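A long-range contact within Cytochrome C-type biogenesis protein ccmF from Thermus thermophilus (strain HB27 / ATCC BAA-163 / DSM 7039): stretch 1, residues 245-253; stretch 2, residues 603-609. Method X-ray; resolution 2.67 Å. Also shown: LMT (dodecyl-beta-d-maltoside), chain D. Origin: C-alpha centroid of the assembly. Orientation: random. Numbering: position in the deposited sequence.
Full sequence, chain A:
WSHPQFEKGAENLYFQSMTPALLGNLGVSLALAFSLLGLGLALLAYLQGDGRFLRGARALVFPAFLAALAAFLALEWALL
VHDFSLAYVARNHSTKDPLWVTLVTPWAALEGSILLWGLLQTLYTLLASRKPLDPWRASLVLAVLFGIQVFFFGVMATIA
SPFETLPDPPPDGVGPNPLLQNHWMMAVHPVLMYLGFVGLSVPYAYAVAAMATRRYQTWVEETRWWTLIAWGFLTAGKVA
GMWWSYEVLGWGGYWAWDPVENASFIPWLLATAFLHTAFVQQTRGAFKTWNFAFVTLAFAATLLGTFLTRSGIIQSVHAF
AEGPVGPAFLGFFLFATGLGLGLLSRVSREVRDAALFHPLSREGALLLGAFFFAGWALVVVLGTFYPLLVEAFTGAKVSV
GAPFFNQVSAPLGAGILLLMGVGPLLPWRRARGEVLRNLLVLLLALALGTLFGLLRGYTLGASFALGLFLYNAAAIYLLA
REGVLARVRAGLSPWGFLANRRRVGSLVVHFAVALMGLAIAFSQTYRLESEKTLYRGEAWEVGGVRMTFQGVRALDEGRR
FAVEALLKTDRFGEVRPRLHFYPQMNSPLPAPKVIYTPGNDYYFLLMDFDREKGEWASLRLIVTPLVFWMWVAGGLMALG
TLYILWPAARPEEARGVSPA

Stretch 1, residues 245-253: SYEVLGWGG
Stretch 2 (603-609) YFLLMDF

What backbone frames the contact? Residues 603-608 form an extended strand, while the other stretch begins in a helix that includes residues 245-247 and started earlier in the chain, and is loop by Gly 250. Gly 250 is the first residue after the helix to leave helical torsions, at phi/psi 63/44, and Gly 252 repeats a positive phi at 61/37, a conformation that favours glycine. As the loop goes from Gly 250 to Gly 252, its nearest strand partner moves back from Asp 608 to Leu 606: the CA of Gly 250 lies 8.0 Å from the CA of Asp 608, and the CA of Gly 252 lies 7.2 Å from the CA of Leu 606. No hydrogen bond crosses; the strand contributes side chains, met by the side chains of Tyr 246 and Glu 247 and by the backbone of Gly 250 and Gly 252.

Why does Tyr 246 dominate its side? Its CB points toward the strand, and the t rotamer (chi1 -166°, chi2 74°) sets the ring against both Leu 606 and Phe 604. Leu 606, with chi1 and chi2 both t, places CD1 over one ring face, 3.7 Å from the centroid of the Tyr 246 ring and 21° off its normal, a CH-pi contact. The same CD1 of Leu 606 reaches the CA of Gly 252 at 3.9 Å, touching both the helix and the loop.

How does Phe 604 meet the helix? Its CB also points toward the other stretch, with chi1 at -135°, between wells, and chi2 at 57°. The rings of Tyr 246 and Phe 604 meet rim to rim, centroids 5.9 Å apart and planes at 40°, with Tyr 246 CE2 3.3 Å from Phe 604 CD2. Glu 247 leaves its CA sideways, yet its extended chi1 and chi2 carry OE1 to 3.2 Å from CZ of Phe 604, at the ring edge.

What happens toward Asp 608? The contact thins: Gly 250 O stays 4.0 Å from Asp 608 OD1. Along the strand, the CB atoms of the alternate residues Phe 604, Leu 606 and Asp 608 point toward the first stretch, while that of Leu 605 points away.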

# COMPACT_ATOMS: atom_id res chain seq x y z
N SER A 245 8.06 3.51 9.25
CA SER A 245 8.22 4.92 9.61
C SER A 245 8.25 5.11 11.12
O SER A 245 8.93 6.01 11.63
CB SER A 245 7.10 5.74 8.97
OG SER A 245 6.98 7.01 9.58
N TYR A 246 7.53 4.27 11.87
CA TYR A 246 7.61 4.38 13.32
C TYR A 246 8.92 3.78 13.85
O TYR A 246 9.71 4.49 14.49
CB TYR A 246 6.42 3.70 13.99
CG TYR A 246 6.25 4.04 15.47
CD1 TYR A 246 5.76 5.28 15.87
CD2 TYR A 246 6.63 3.15 16.45
CE1 TYR A 246 5.60 5.59 17.22
CE2 TYR A 246 6.48 3.45 17.79
CZ TYR A 246 5.96 4.66 18.17
OH TYR A 246 5.83 4.94 19.52
N GLU A 247 9.18 2.50 13.58
CA GLU A 247 10.24 1.80 14.30
C GLU A 247 11.61 1.87 13.62
O GLU A 247 12.63 1.86 14.32
CB GLU A 247 9.84 0.32 14.53
CG GLU A 247 10.78 -0.48 15.48
CD GLU A 247 10.19 -1.77 16.03
OE1 GLU A 247 9.22 -1.72 16.81
OE2 GLU A 247 10.78 -2.83 15.73
N VAL A 248 11.71 1.95 12.30
CA VAL A 248 13.03 1.89 11.68
C VAL A 248 13.48 3.21 11.07
O VAL A 248 14.65 3.59 11.27
CB VAL A 248 13.11 0.77 10.62
CG1 VAL A 248 14.56 0.46 10.31
CG2 VAL A 248 12.40 -0.49 11.09
N LEU A 249 12.62 3.97 10.39
CA LEU A 249 13.02 5.31 10.00
C LEU A 249 13.02 6.25 11.19
O LEU A 249 13.81 7.20 11.22
CB LEU A 249 12.10 5.85 8.88
CG LEU A 249 12.44 7.11 8.07
CD1 LEU A 249 11.93 8.40 8.71
CD2 LEU A 249 13.95 7.22 7.79
N GLY A 250 12.20 5.94 12.19
CA GLY A 250 12.33 6.44 13.54
C GLY A 250 12.22 7.93 13.75
O GLY A 250 13.00 8.51 14.50
N TRP A 251 11.24 8.56 13.12
CA TRP A 251 10.89 9.93 13.44
C TRP A 251 9.63 9.96 14.31
O TRP A 251 8.82 10.89 14.22
CB TRP A 251 10.73 10.79 12.19
CG TRP A 251 12.01 11.47 11.84
CD1 TRP A 251 12.87 11.14 10.83
CD2 TRP A 251 12.64 12.52 12.58
NE1 TRP A 251 13.97 11.98 10.86
CE2 TRP A 251 13.85 12.83 11.93
CE3 TRP A 251 12.27 13.26 13.71
CZ2 TRP A 251 14.70 13.84 12.38
CZ3 TRP A 251 13.11 14.26 14.16
CH2 TRP A 251 14.31 14.54 13.49
N GLY A 252 9.50 8.94 15.15
CA GLY A 252 8.53 8.90 16.24
C GLY A 252 7.08 8.99 15.84
O GLY A 252 6.28 9.61 16.55
N GLY A 253 6.71 8.37 14.73
CA GLY A 253 5.33 8.47 14.30
C GLY A 253 5.05 7.48 13.20
O GLY A 253 5.94 7.18 12.40
N TYR A 603 1.41 -1.36 25.69
CA TYR A 603 2.18 -0.14 25.44
C TYR A 603 3.32 -0.33 24.45
O TYR A 603 3.61 -1.44 23.99
CB TYR A 603 2.72 0.36 26.78
CG TYR A 603 2.77 1.82 27.02
CD1 TYR A 603 3.66 2.62 26.34
CD2 TYR A 603 1.96 2.40 27.99
CE1 TYR A 603 3.73 3.97 26.60
CE2 TYR A 603 2.02 3.75 28.25
CZ TYR A 603 2.90 4.53 27.55
OH TYR A 603 2.96 5.88 27.82
N PHE A 604 3.98 0.80 24.16
CA PHE A 604 5.20 0.93 23.35
C PHE A 604 5.92 2.17 23.88
O PHE A 604 5.27 3.18 24.14
CB PHE A 604 4.86 1.13 21.87
CG PHE A 604 5.68 0.29 20.94
CD1 PHE A 604 5.69 -1.08 21.09
CD2 PHE A 604 6.40 0.86 19.91
CE1 PHE A 604 6.43 -1.87 20.25
CE2 PHE A 604 7.15 0.07 19.06
CZ PHE A 604 7.17 -1.30 19.23
N LEU A 605 7.24 2.10 24.05
CA LEU A 605 8.02 3.24 24.54
C LEU A 605 9.19 3.50 23.59
O LEU A 605 10.04 2.64 23.44
CB LEU A 605 8.54 2.97 25.96
CG LEU A 605 7.56 2.71 27.12
CD1 LEU A 605 8.28 2.09 28.31
CD2 LEU A 605 6.87 3.99 27.57
N LEU A 606 9.27 4.69 22.98
CA LEU A 606 10.25 4.88 21.91
C LEU A 606 11.40 5.77 22.38
O LEU A 606 11.17 6.92 22.79
CB LEU A 606 9.59 5.46 20.66
CG LEU A 606 10.33 5.76 19.35
CD1 LEU A 606 9.33 5.66 18.23
CD2 LEU A 606 11.04 7.12 19.22
N MET A 607 12.63 5.28 22.19
CA MET A 607 13.84 5.91 22.70
C MET A 607 14.72 6.36 21.54
O MET A 607 15.10 5.53 20.69
CB MET A 607 14.58 4.96 23.64
CG MET A 607 14.28 5.23 25.09
SD MET A 607 14.21 3.67 25.97
CE MET A 607 12.73 3.04 25.16
N ASP A 608 15.08 7.65 21.57
CA ASP A 608 15.64 8.47 20.51
C ASP A 608 16.90 9.18 20.98
O ASP A 608 17.04 9.51 22.16
CB ASP A 608 14.62 9.52 20.06
CG ASP A 608 14.47 9.60 18.58
OD1 ASP A 608 15.02 8.71 17.93
OD2 ASP A 608 13.80 10.52 18.08
N PHE A 609 17.79 9.43 20.04
CA PHE A 609 19.11 10.03 20.37
C PHE A 609 19.13 11.55 20.17
O PHE A 609 19.54 12.22 21.10
CB PHE A 609 20.16 9.32 19.54
CG PHE A 609 21.45 9.23 20.29
CD1 PHE A 609 21.96 10.35 20.92
CD2 PHE A 609 22.19 8.07 20.28
CE1 PHE A 609 23.17 10.29 21.58
CE2 PHE A 609 23.41 8.01 20.94
CZ PHE A 609 23.89 9.12 21.59
C1B LMT D . 3.91 14.86 15.06
C2B LMT D . 3.44 16.28 15.52
C3B LMT D . 4.46 17.02 16.45
C4B LMT D . 5.69 16.18 16.89
C5B LMT D . 6.24 15.54 15.60
C6B LMT D . 7.56 14.84 15.90
O1B LMT D . 3.27 14.51 13.85
O2B LMT D . 3.20 17.01 14.39
O3B LMT D . 3.82 17.59 17.52
O4' LMT D . 6.65 16.98 17.46
O5B LMT D . 5.32 14.67 14.93
O6B LMT D . 8.48 15.75 16.35
C1' LMT D . -0.07 12.16 12.58
C2' LMT D . -0.36 13.62 13.06
C3' LMT D . 0.96 14.45 13.11
C4' LMT D . 2.08 13.73 13.90
C5' LMT D . 2.26 12.42 13.10
C6' LMT D . 3.47 11.59 13.45
O1' LMT D . -1.11 11.33 12.92
O2' LMT D . -1.20 14.23 12.17
O3' LMT D . 0.73 15.69 13.63
O5' LMT D . 1.09 11.62 13.24
O6' LMT D . 3.21 11.06 14.68
C1 LMT D . -2.07 11.06 11.91
C2 LMT D . -2.54 9.65 12.16
C3 LMT D . -3.99 9.35 11.93
C4 LMT D . -4.21 8.99 10.47
C5 LMT D . -5.65 8.65 10.25
C6 LMT D . -5.88 7.56 9.24
C7 LMT D . -5.05 6.35 9.56
C8 LMT D . -5.84 5.12 9.28
C9 LMT D . -5.09 4.13 8.45
C10 LMT D . -6.00 2.96 8.19
C11 LMT D . -5.27 1.89 7.46
C12 LMT D . -5.74 0.54 7.85